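Flagellar hook-associated protein (Burkholderia pseudomallei, PDB 4UT1) probably serves as a structural component of the bacterial flagellum, forming part of the junction between hook and filament. Local coordinates at residues A620-G623 and Q624-A628; T174-N177 and S178-Q182; I512-A515 and T516-V519; G493-V496 and G497-V500. All coordinates share one frame; numbering follows the deposited sequence.

Interaction 1 of 4, residues A620-G623 and Q624-A628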
ATOM      1  N   ALA A 620      30.457  17.171  10.656  1.00 17.99           N
ATOM      2  CA  ALA A 620      31.745  17.811  10.470  1.00 18.79           C
ATOM      3  C   ALA A 620      31.640  19.292  10.800  1.00 19.37           C
ATOM      4  O   ALA A 620      32.418  19.816  11.593  1.00 18.71           O
ATOM      5  CB  ALA A 620      32.246  17.606   9.041  1.00 17.32           C
ATOM      6  N   LEU A 621      30.659  19.960  10.206  1.00 19.42           N
ATOM      7  CA  LEU A 621      30.457  21.386  10.442  1.00 20.24           C
ATOM      8  C   LEU A 621      30.188  21.722  11.916  1.00 21.17           C
ATOM      9  O   LEU A 621      30.750  22.676  12.464  1.00 16.61           O
ATOM     10  CB  LEU A 621      29.300  21.897   9.602  1.00 19.64           C
ATOM     11  CG  LEU A 621      29.019  23.372   9.864  1.00 22.22           C
ATOM     12  CD1 LEU A 621      30.208  24.184   9.350  1.00 24.64           C
ATOM     13  CD2 LEU A 621      27.723  23.787   9.199  1.00 24.22           C
ATOM     14  N   VAL A 622      29.305  20.944  12.540  1.00 15.64           N
ATOM     15  CA  VAL A 622      29.000  21.115  13.960  1.00 16.08           C
ATOM     16  C   VAL A 622      30.276  21.002  14.794  1.00 19.20           C
ATOM     17  O   VAL A 622      30.497  21.776  15.740  1.00 19.42           O
ATOM     18  CB  VAL A 622      27.957  20.072  14.430  1.00 17.06           C
ATOM     19  CG1 VAL A 622      27.803  20.102  15.939  1.00 19.83           C
ATOM     20  CG2 VAL A 622      26.613  20.314  13.734  1.00 19.36           C
ATOM     21  N   GLY A 623      31.122  20.048  14.421  1.00 17.71           N
ATOM     22  CA  GLY A 623      32.405  19.859  15.071  1.00 20.31           C
ATOM     23  C   GLY A 623      33.247  21.115  14.965  1.00 20.84           C
ATOM     24  O   GLY A 623      33.861  21.552  15.939  1.00 17.88           O
ATOM     25  N   GLN A 624      33.244  21.715  13.781  1.00 16.44           N
ATOM     26  CA  GLN A 624      34.039  22.912  13.531  1.00 18.17           C
ATOM     27  C   GLN A 624      33.514  24.128  14.297  1.00 16.62           C
ATOM     28  O   GLN A 624      34.291  24.894  14.852  1.00 18.55           O
ATOM     29  CB  GLN A 624      34.077  23.204  12.037  1.00 18.53           C
ATOM     30  CG  GLN A 624      34.747  22.085  11.244  1.00 18.99           C
ATOM     31  CD  GLN A 624      34.347  22.076   9.790  1.00 19.51           C
ATOM     32  OE1 GLN A 624      34.040  23.115   9.209  1.00 22.14           O
ATOM     33  NE2 GLN A 624      34.353  20.891   9.188  1.00 23.59           N
ATOM     34  N   ILE A 625      32.198  24.303  14.331  1.00 18.21           N
ATOM     35  CA  ILE A 625      31.606  25.406  15.093  1.00 18.20           C
ATOM     36  C   ILE A 625      31.893  25.242  16.584  1.00 19.43           C
ATOM     37  O   ILE A 625      32.179  26.219  17.297  1.00 17.12           O
ATOM     38  CB  ILE A 625      30.091  25.489  14.842  1.00 19.47           C
ATOM     39  CG1 ILE A 625      29.838  25.685  13.346  1.00 15.53           C
ATOM     40  CG2 ILE A 625      29.453  26.597  15.676  1.00 18.85           C
ATOM     41  CD1 ILE A 625      28.374  25.779  12.977  1.00 19.13           C
ATOM     42  N   THR A 626      31.849  23.996  17.047  1.00 17.92           N
ATOM     43  CA  THR A 626      32.110  23.693  18.447  1.00 20.77           C
ATOM     44  C   THR A 626      33.544  24.044  18.811  1.00 19.55           C
ATOM     45  O   THR A 626      33.799  24.653  19.853  1.00 18.74           O
ATOM     46  CB  THR A 626      31.829  22.209  18.754  1.00 24.24           C
ATOM     47  OG1 THR A 626      30.427  21.959  18.593  1.00 24.81           O
ATOM     48  CG2 THR A 626      32.249  21.852  20.180  1.00 23.68           C
ATOM     49  N   GLN A 627      34.476  23.673  17.940  1.00 18.86           N
ATOM     50  CA  GLN A 627      35.882  23.956  18.175  1.00 21.09           C
ATOM     51  C   GLN A 627      36.121  25.459  18.145  1.00 19.48           C
ATOM     52  O   GLN A 627      36.917  25.972  18.925  1.00 19.68           O
ATOM     53  CB  GLN A 627      36.771  23.247  17.146  1.00 18.20           C
ATOM     54  CG  GLN A 627      36.799  21.735  17.293  1.00 21.93           C
ATOM     55  CD  GLN A 627      37.809  21.089  16.374  1.00 21.02           C
ATOM     56  OE1 GLN A 627      38.874  21.644  16.119  1.00 21.13           O
ATOM     57  NE2 GLN A 627      37.474  19.915  15.860  1.00 26.74           N
ATOM     58  N   ALA A 628      35.424  26.160  17.254  1.00 16.36           N
ATOM     59  CA  ALA A 628      35.534  27.614  17.195  1.00 16.55           C
ATOM     60  C   ALA A 628      35.103  28.219  18.532  1.00 20.46           C
ATOM     61  O   ALA A 628      35.813  29.042  19.113  1.00 20.38           O
ATOM     62  CB  ALA A 628      34.690  28.183  16.042  1.00 15.48           C
TER

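Interaction 2 of 4, residues T174-N177 and S178-Q182. With EDO (1,2-ethanediol), chain E.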
ATOM      1  N   THR A 174      12.230  12.193  28.106  1.00 18.07           N
ATOM      2  CA  THR A 174      12.689  12.101  29.491  1.00 17.72           C
ATOM      3  C   THR A 174      13.965  12.919  29.669  1.00 18.76           C
ATOM      4  O   THR A 174      14.124  13.646  30.657  1.00 18.92           O
ATOM      5  CB  THR A 174      12.926  10.640  29.921  1.00 17.66           C
ATOM      6  OG1 THR A 174      11.728   9.875  29.731  1.00 18.25           O
ATOM      7  CG2 THR A 174      13.308  10.574  31.385  1.00 18.60           C
ATOM      8  N   GLN A 175      14.873  12.816  28.707  1.00 19.67           N
ATOM      9  CA  GLN A 175      16.117  13.559  28.796  1.00 22.59           C
ATOM     10  C   GLN A 175      15.882  15.049  28.643  1.00 17.61           C
ATOM     11  O   GLN A 175      16.461  15.851  29.369  1.00 16.95           O
ATOM     12  CB  GLN A 175      17.109  13.072  27.748  1.00 17.79           C
ATOM     13  CG  GLN A 175      17.467  11.620  27.917  1.00 18.22           C
ATOM     14  CD  GLN A 175      18.634  11.227  27.051  1.00 26.82           C
ATOM     15  OE1 GLN A 175      19.414  12.083  26.616  1.00 24.50           O
ATOM     16  NE2 GLN A 175      18.762   9.933  26.785  1.00 27.18           N
ATOM     17  N   ILE A 176      15.039  15.418  27.690  1.00 16.30           N
ATOM     18  CA  ILE A 176      14.666  16.813  27.524  1.00 13.51           C
ATOM     19  C   ILE A 176      14.142  17.422  28.831  1.00 15.15           C
ATOM     20  O   ILE A 176      14.523  18.528  29.186  1.00 17.04           O
ATOM     21  CB  ILE A 176      13.601  16.974  26.427  1.00 13.25           C
ATOM     22  CG1 ILE A 176      14.230  16.679  25.066  1.00 14.94           C
ATOM     23  CG2 ILE A 176      12.984  18.381  26.466  1.00 14.44           C
ATOM     24  CD1 ILE A 176      13.235  16.587  23.939  1.00 16.74           C
ATOM     25  N   ASN A 177      13.263  16.705  29.532  1.00 13.05           N
ATOM     26  CA  ASN A 177      12.698  17.219  30.775  1.00 15.36           C
ATOM     27  C   ASN A 177      13.783  17.379  31.825  1.00 15.77           C
ATOM     28  O   ASN A 177      13.767  18.333  32.608  1.00 16.31           O
ATOM     29  CB  ASN A 177      11.585  16.303  31.296  1.00 14.90           C
ATOM     30  CG  ASN A 177      10.339  16.349  30.416  1.00 19.30           C
ATOM     31  OD1 ASN A 177      10.121  17.315  29.689  1.00 16.33           O
ATOM     32  ND2 ASN A 177       9.510  15.315  30.498  1.00 16.98           N
ATOM     33  N   SER A 178      14.738  16.453  31.823  1.00 14.99           N
ATOM     34  CA  SER A 178      15.869  16.548  32.735  1.00 16.65           C
ATOM     35  C   SER A 178      16.673  17.818  32.496  1.00 17.55           C
ATOM     36  O   SER A 178      17.011  18.531  33.428  1.00 16.35           O
ATOM     37  CB  SER A 178      16.784  15.325  32.590  1.00 20.14           C
ATOM     38  OG  SER A 178      16.149  14.168  33.091  1.00 25.76           O
ATOM     39  N   TYR A 179      16.983  18.100  31.236  1.00 17.47           N
ATOM     40  CA  TYR A 179      17.776  19.278  30.903  1.00 18.28           C
ATOM     41  C   TYR A 179      17.047  20.606  31.103  1.00 19.71           C
ATOM     42  O   TYR A 179      17.652  21.586  31.540  1.00 18.97           O
ATOM     43  CB  TYR A 179      18.275  19.183  29.465  1.00 17.11           C
ATOM     44  CG  TYR A 179      19.369  18.146  29.316  1.00 19.00           C
ATOM     45  CD1 TYR A 179      20.546  18.251  30.046  1.00 23.26           C
ATOM     46  CD2 TYR A 179      19.225  17.067  28.455  1.00 22.30           C
ATOM     47  CE1 TYR A 179      21.553  17.299  29.927  1.00 22.13           C
ATOM     48  CE2 TYR A 179      20.222  16.118  28.324  1.00 20.47           C
ATOM     49  CZ  TYR A 179      21.384  16.241  29.058  1.00 22.45           C
ATOM     50  OH  TYR A 179      22.370  15.297  28.927  1.00 24.55           O
ATOM     51  N   THR A 180      15.761  20.652  30.779  1.00 16.33           N
ATOM     52  CA  THR A 180      15.014  21.888  30.964  1.00 18.95           C
ATOM     53  C   THR A 180      14.898  22.219  32.452  1.00 18.81           C
ATOM     54  O   THR A 180      15.065  23.371  32.847  1.00 18.26           O
ATOM     55  CB  THR A 180      13.623  21.804  30.321  1.00 14.46           C
ATOM     56  OG1 THR A 180      12.899  20.693  30.875  1.00 16.81           O
ATOM     57  CG2 THR A 180      13.766  21.613  28.810  1.00 16.18           C
ATOM     58  N   SER A 181      14.622  21.209  33.271  1.00 17.16           N
ATOM     59  CA  SER A 181      14.613  21.388  34.714  1.00 21.92           C
ATOM     60  C   SER A 181      15.965  21.900  35.217  1.00 19.41           C
ATOM     61  O   SER A 181      16.019  22.778  36.077  1.00 20.45           O
ATOM     62  CB  SER A 181      14.250  20.077  35.413  1.00 19.93           C
ATOM     63  OG  SER A 181      14.378  20.219  36.815  1.00 27.11           O
ATOM     64  N   GLN A 182      17.055  21.364  34.670  1.00 18.16           N
ATOM     65  CA  GLN A 182      18.400  21.782  35.067  1.00 21.35           C
ATOM     66  C   GLN A 182      18.657  23.240  34.743  1.00 20.74           C
ATOM     67  O   GLN A 182      19.252  23.973  35.537  1.00 20.30           O
ATOM     68  CB  GLN A 182      19.469  20.934  34.377  1.00 21.16           C
ATOM     69  CG  GLN A 182      19.534  19.502  34.811  1.00 24.27           C
ATOM     70  CD  GLN A 182      20.576  18.730  34.012  1.00 30.32           C
ATOM     71  OE1 GLN A 182      21.534  19.314  33.504  1.00 32.14           O
ATOM     72  NE2 GLN A 182      20.380  17.422  33.880  1.00 28.77           N
TER
HETATM   73  C1  EDO E1631      10.595  18.014  34.088  1.00 23.46           C
HETATM   74  O1  EDO E1631      11.704  17.686  34.915  1.00 31.26           O
HETATM   75  C2  EDO E1631      10.426  19.521  33.955  1.00 29.22           C
HETATM   76  O2  EDO E1631      11.230  20.059  32.899  1.00 22.11           O

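Interaction 3 of 4, residues I512-A515 and T516-V519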
ATOM      1  N   ILE A 512     -27.831 -11.841 -30.352  1.00 15.85           N
ATOM      2  CA  ILE A 512     -28.340 -13.150 -30.753  1.00 17.25           C
ATOM      3  C   ILE A 512     -29.748 -13.356 -30.203  1.00 18.37           C
ATOM      4  O   ILE A 512     -29.937 -13.336 -28.990  1.00 16.15           O
ATOM      5  CB  ILE A 512     -27.411 -14.276 -30.238  1.00 13.92           C
ATOM      6  CG1 ILE A 512     -25.976 -14.043 -30.723  1.00 15.10           C
ATOM      7  CG2 ILE A 512     -27.947 -15.642 -30.632  1.00 13.53           C
ATOM      8  CD1 ILE A 512     -25.799 -14.169 -32.232  1.00 14.23           C
ATOM      9  N   THR A 513     -30.748 -13.524 -31.067  1.00 16.53           N
ATOM     10  CA  THR A 513     -32.096 -13.665 -30.537  1.00 19.91           C
ATOM     11  C   THR A 513     -32.685 -15.040 -30.830  1.00 21.02           C
ATOM     12  O   THR A 513     -33.766 -15.370 -30.341  1.00 24.20           O
ATOM     13  CB  THR A 513     -33.045 -12.548 -31.057  1.00 20.81           C
ATOM     14  OG1 THR A 513     -32.920 -12.419 -32.478  1.00 21.48           O
ATOM     15  CG2 THR A 513     -32.706 -11.215 -30.390  1.00 24.71           C
ATOM     16  N   SER A 514     -31.974 -15.854 -31.607  1.00 19.56           N
ATOM     17  CA  SER A 514     -32.354 -17.257 -31.738  1.00 19.15           C
ATOM     18  C   SER A 514     -31.182 -18.099 -32.217  1.00 19.23           C
ATOM     19  O   SER A 514     -30.113 -17.572 -32.526  1.00 17.31           O
ATOM     20  CB  SER A 514     -33.535 -17.421 -32.691  1.00 23.41           C
ATOM     21  OG  SER A 514     -33.094 -17.725 -33.994  1.00 19.29           O
ATOM     22  N   ALA A 515     -31.393 -19.410 -32.290  1.00 19.70           N
ATOM     23  CA  ALA A 515     -30.320 -20.316 -32.663  1.00 20.11           C
ATOM     24  C   ALA A 515     -29.877 -20.073 -34.098  1.00 19.80           C
ATOM     25  O   ALA A 515     -28.808 -20.527 -34.502  1.00 19.16           O
ATOM     26  CB  ALA A 515     -30.756 -21.766 -32.477  1.00 24.17           C
ATOM     27  N   THR A 516     -30.681 -19.339 -34.865  1.00 18.08           N
ATOM     28  CA  THR A 516     -30.339 -19.100 -36.261  1.00 17.54           C
ATOM     29  C   THR A 516     -29.824 -17.690 -36.553  1.00 14.99           C
ATOM     30  O   THR A 516     -29.466 -17.391 -37.690  1.00 16.21           O
ATOM     31  CB  THR A 516     -31.545 -19.379 -37.190  1.00 20.12           C
ATOM     32  OG1 THR A 516     -32.635 -18.530 -36.821  1.00 21.51           O
ATOM     33  CG2 THR A 516     -31.979 -20.822 -37.069  1.00 23.24           C
ATOM     34  N   THR A 517     -29.762 -16.829 -35.539  1.00 14.84           N
ATOM     35  CA  THR A 517     -29.182 -15.501 -35.726  1.00 17.25           C
ATOM     36  C   THR A 517     -27.774 -15.616 -36.271  1.00 14.89           C
ATOM     37  O   THR A 517     -26.931 -16.284 -35.671  1.00 14.44           O
ATOM     38  CB  THR A 517     -29.125 -14.692 -34.412  1.00 13.56           C
ATOM     39  OG1 THR A 517     -30.439 -14.583 -33.861  1.00 16.08           O
ATOM     40  CG2 THR A 517     -28.541 -13.310 -34.676  1.00 12.40           C
ATOM     41  N   PRO A 518     -27.510 -14.975 -37.418  1.00 16.00           N
ATOM     42  CA  PRO A 518     -26.192 -15.163 -38.037  1.00 14.83           C
ATOM     43  C   PRO A 518     -25.156 -14.128 -37.631  1.00 15.54           C
ATOM     44  O   PRO A 518     -25.465 -12.951 -37.449  1.00 15.68           O
ATOM     45  CB  PRO A 518     -26.504 -15.052 -39.533  1.00 15.95           C
ATOM     46  CG  PRO A 518     -27.651 -14.070 -39.573  1.00 12.16           C
ATOM     47  CD  PRO A 518     -28.481 -14.365 -38.349  1.00 15.20           C
ATOM     48  N   VAL A 519     -23.916 -14.590 -37.475  1.00 15.99           N
ATOM     49  CA  VAL A 519     -22.778 -13.717 -37.293  1.00 13.89           C
ATOM     50  C   VAL A 519     -21.879 -13.821 -38.517  1.00 14.27           C
ATOM     51  O   VAL A 519     -21.526 -14.927 -38.921  1.00 15.10           O
ATOM     52  CB  VAL A 519     -21.981 -14.096 -36.030  1.00 14.83           C
ATOM     53  CG1 VAL A 519     -20.721 -13.263 -35.920  1.00 15.50           C
ATOM     54  CG2 VAL A 519     -22.854 -13.934 -34.797  1.00 17.18           C
TER
HETATM   55  O   HOH W   1     -27.095 -17.948 -33.531  1.00 15.60           O

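Interaction 4 of 4, residues G493-V496 and G497-V500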
ATOM      1  N   GLY A 493     -25.996 -20.631 -34.285  1.00 17.21           N
ATOM      2  CA  GLY A 493     -26.015 -21.601 -33.211  1.00 15.14           C
ATOM      3  C   GLY A 493     -25.565 -21.012 -31.889  1.00 16.72           C
ATOM      4  O   GLY A 493     -25.325 -21.752 -30.938  1.00 16.12           O
ATOM      5  N   PHE A 494     -25.433 -19.689 -31.828  1.00 13.73           N
ATOM      6  CA  PHE A 494     -25.054 -19.028 -30.577  1.00 12.43           C
ATOM      7  C   PHE A 494     -26.216 -19.119 -29.594  1.00 12.70           C
ATOM      8  O   PHE A 494     -27.365 -19.300 -30.000  1.00 16.34           O
ATOM      9  CB  PHE A 494     -24.652 -17.569 -30.820  1.00 14.10           C
ATOM     10  CG  PHE A 494     -23.443 -17.404 -31.707  1.00 16.06           C
ATOM     11  CD1 PHE A 494     -23.582 -17.317 -33.088  1.00 16.47           C
ATOM     12  CD2 PHE A 494     -22.163 -17.354 -31.161  1.00 14.31           C
ATOM     13  CE1 PHE A 494     -22.467 -17.170 -33.912  1.00 14.97           C
ATOM     14  CE2 PHE A 494     -21.046 -17.199 -31.970  1.00 15.61           C
ATOM     15  CZ  PHE A 494     -21.198 -17.110 -33.354  1.00 17.75           C
ATOM     16  N   PRO A 495     -25.922 -19.010 -28.287  1.00 16.65           N
ATOM     17  CA  PRO A 495     -26.981 -19.039 -27.272  1.00 16.62           C
ATOM     18  C   PRO A 495     -27.880 -17.802 -27.342  1.00 15.91           C
ATOM     19  O   PRO A 495     -27.375 -16.687 -27.534  1.00 15.10           O
ATOM     20  CB  PRO A 495     -26.202 -19.069 -25.943  1.00 19.43           C
ATOM     21  CG  PRO A 495     -24.792 -19.454 -26.311  1.00 20.09           C
ATOM     22  CD  PRO A 495     -24.581 -18.908 -27.688  1.00 17.54           C
ATOM     23  N   VAL A 496     -29.187 -17.994 -27.196  1.00 19.72           N
ATOM     24  CA  VAL A 496     -30.116 -16.860 -27.234  1.00 20.76           C
ATOM     25  C   VAL A 496     -29.820 -15.980 -26.040  1.00 20.07           C
ATOM     26  O   VAL A 496     -29.376 -16.469 -24.993  1.00 25.17           O
ATOM     27  CB  VAL A 496     -31.594 -17.289 -27.208  1.00 25.44           C
ATOM     28  CG1 VAL A 496     -31.907 -18.195 -28.383  1.00 23.89           C
ATOM     29  CG2 VAL A 496     -31.937 -17.965 -25.887  1.00 29.56           C
ATOM     30  N   GLY A 497     -30.017 -14.678 -26.208  1.00 17.18           N
ATOM     31  CA  GLY A 497     -29.802 -13.738 -25.131  1.00 17.33           C
ATOM     32  C   GLY A 497     -28.349 -13.385 -24.917  1.00 16.73           C
ATOM     33  O   GLY A 497     -27.987 -12.801 -23.900  1.00 16.69           O
ATOM     34  N   THR A 498     -27.494 -13.743 -25.869  1.00 14.33           N
ATOM     35  CA  THR A 498     -26.121 -13.303 -25.791  1.00 17.37           C
ATOM     36  C   THR A 498     -25.859 -12.259 -26.849  1.00 15.00           C
ATOM     37  O   THR A 498     -26.612 -12.117 -27.824  1.00 15.66           O
ATOM     38  CB  THR A 498     -25.117 -14.464 -25.958  1.00 13.02           C
ATOM     39  OG1 THR A 498     -25.198 -14.998 -27.285  1.00 15.67           O
ATOM     40  CG2 THR A 498     -25.414 -15.581 -24.962  1.00 21.20           C
ATOM     41  N   THR A 499     -24.781 -11.523 -26.644  1.00 16.76           N
ATOM     42  CA  THR A 499     -24.299 -10.571 -27.628  1.00 17.64           C
ATOM     43  C   THR A 499     -22.915 -11.013 -28.064  1.00 15.64           C
ATOM     44  O   THR A 499     -22.047 -11.265 -27.227  1.00 15.74           O
ATOM     45  CB  THR A 499     -24.266  -9.141 -27.061  1.00 17.06           C
ATOM     46  OG1 THR A 499     -25.606  -8.677 -26.873  1.00 16.02           O
ATOM     47  CG2 THR A 499     -23.537  -8.201 -28.010  1.00 19.44           C
ATOM     48  N   VAL A 500     -22.717 -11.151 -29.372  1.00 15.25           N
ATOM     49  CA  VAL A 500     -21.425 -11.547 -29.906  1.00 15.07           C
ATOM     50  C   VAL A 500     -20.666 -10.309 -30.395  1.00 18.75           C
ATOM     51  O   VAL A 500     -21.169  -9.526 -31.212  1.00 19.13           O
ATOM     52  CB  VAL A 500     -21.570 -12.584 -31.063  1.00 12.85           C
ATOM     53  CG1 VAL A 500     -20.225 -12.938 -31.637  1.00 13.96           C
ATOM     54  CG2 VAL A 500     -22.284 -13.842 -30.575  1.00 11.88           C
TER

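Interaction 1 of 4, residues A620-G623 and Q624-A628
V622 and T626, one helical turn apart on helix 593-630, make the tight part of this contact. The carbonyl oxygen of V622 accepts two bonds, from T626 N and T626 OG1, both at 2.9 Å, and the two donors come from opposite faces of the carbonyl plane. The hydroxyl sits 36° out of that plane, not on a lone pair. T626 can do this because OG1 stands beside its own backbone N, anti to the carbonyl carbon (chi1 -66°), and so leans back along the helix. The buried V622 lies on Q86 of helix 80-106, where T626 and I625 also pack on L82.

The other flank is looser. L621 and I625 meet obliquely, with CG of L621 4.0 Å from CD1 of I625. Q624 runs extended back over the exposed A620, its NE2 3.9 Å from A620 CB, and its OE1 approaches L621 CD1 to 4.0 Å at about a right angle. The side-chain NE2 comes within 3.3 Å of A620 O, but at an angle too poor for a hydrogen bond. The V622 carbonyl satisfies the T626 hydroxyl within the helix, letting the threonine lie against L82, while Q624 and Q627 stay exposed.

Interaction 2 of 4, residues T174-N177 and S178-Q182
Two hydroxyl residues, S178 and T180, bring their side chains back to the preceding turn of helix 134-193, within a predicted coiled coil, and a 1,2-ethanediol molecule, probably from the crystallisation liquor, occupies a polar site beside them. S178 OG, beside its own backbone N (chi1 -70°), gives a hydrogen bond of 3.2 Å to T174 O. S178 N reaches the same oxygen from the opposite face of the carbonyl plane, at 3.1 Å.

T180 is turned differently: OG1 lies between its N and carbonyl carbon (chi1 57°), near both I176 O and N177 O. Its single proton has several acceptors within range, including O2 of the ethanediol at 2.7 Å, and the choice is not settled. Both diol hydroxyls donate to N177 O, with O2 at 3.1 Å and O1 at 3.2 Å. On the buried side CG2 of I176 meets CG2 of T180 obliquely, 4.1 Å apart.

I176 also packs on L214 of helix 201-215 and on L248, whose backbone oxygen accepts a hydrogen bond from the side-chain ND2 of N177. T180 rests on L239 and V240, and the diol is also hydrogen-bonded to S245 OG, so this turn lies against strands 238-241 and 244-252.

Interaction 3 of 4, residues I512-A515 and T516-V519
The carbonyl group of S514 is met from above by T517 N, whose bond of 3.1 Å arrives 64° out of the carbonyl plane, far from a lone pair. This is the closing bond of a type I beta turn from S514 to T517. A water also lies near S514 O, and 2.7 Å from T517 O, although it has more acceptors nearby than protons to give. The S514 side chain turns into the same bend: its OG accepts from T516 N at 3.0 Å in a nearly straight bond (165°), which makes an ST turn laid over the beta turn. T516 OG1 is also 3.0 Å from S514 OG, but which acceptor its proton chooses is not settled.

T517 closes the bend from the far end. With OG1 beside its own backbone N (chi1 -57°), the hydroxyl oxygen accepts from two successive amides, T513 N and S514 N, so both N-H groups are satisfied by one atom.

Beside these polar bonds the contact becomes apolar. I512, buried against T498 and V500 of strand 498-502 and against F494, turns its end toward the turn. Its CD1 touches two methyl groups, lying 3.8 Å from CG2 of T517 and 3.9 Å from CG2 of V519.

Interaction 4 of 4, residues G493-V496 and G497-V500
T498 folds back on P495 along the whole of its side chain. Its CB lies 3.5 Å from P495 O. Beyond it the chain forks: OG1 donates to P495 O at 2.8 Å, lying in the carbonyl plane, while CG2 goes to the pyrrolidine ring and stops 3.7 Å from P495 CB. The fork is set by the first torsion (chi1 66°), which puts OG1 between the backbone N and the carbonyl carbon. T498 N reaches the same oxygen only weakly, at 3.4 Å, so the hydroxyl makes the shorter link.

Farther in, F494 and V500 meet at about a right angle. CG2 of V500 lies over one face of the phenyl ring, offset toward its rim; it is 3.6 Å from F494 CD2 and 3.9 Å from the ring centroid, 26° off the normal, a CH-pi contact. The same ring packs on L482 and on I531, which lie on strands 480-485 and 527-533, in two different sheets.

G497, third of the four turn residues, takes a positive phi of 80°, where a CB would clash with V496 O. These features are those of a type II beta turn from P495 to T498 with glycine in its third position, here carrying the chain into strand 498-502 of the D3 domain.

How the interactions relate
Along the chain the order is interaction 2, interaction 4, interaction 3 and interaction 1. Interactions 1 and 2 lie on separate long helices, 593-630 and 134-193, with centres about 24 Å apart and no contact between them. Interactions 3 and 4 share the D3 domain on the opposite side of the chain's centre, about 80 to 88 Å from the helical pair between centres. Their own centres are about 6 Å apart, and they touch: I512 N is 2.8 Å from T498 O, probably a hydrogen bond, and V519 CG2 packs on F494 CE1 at 3.4 Å. The molecule is thus elongated, with contacts within two long helices on one side of the centre and two adjoining turns on the other.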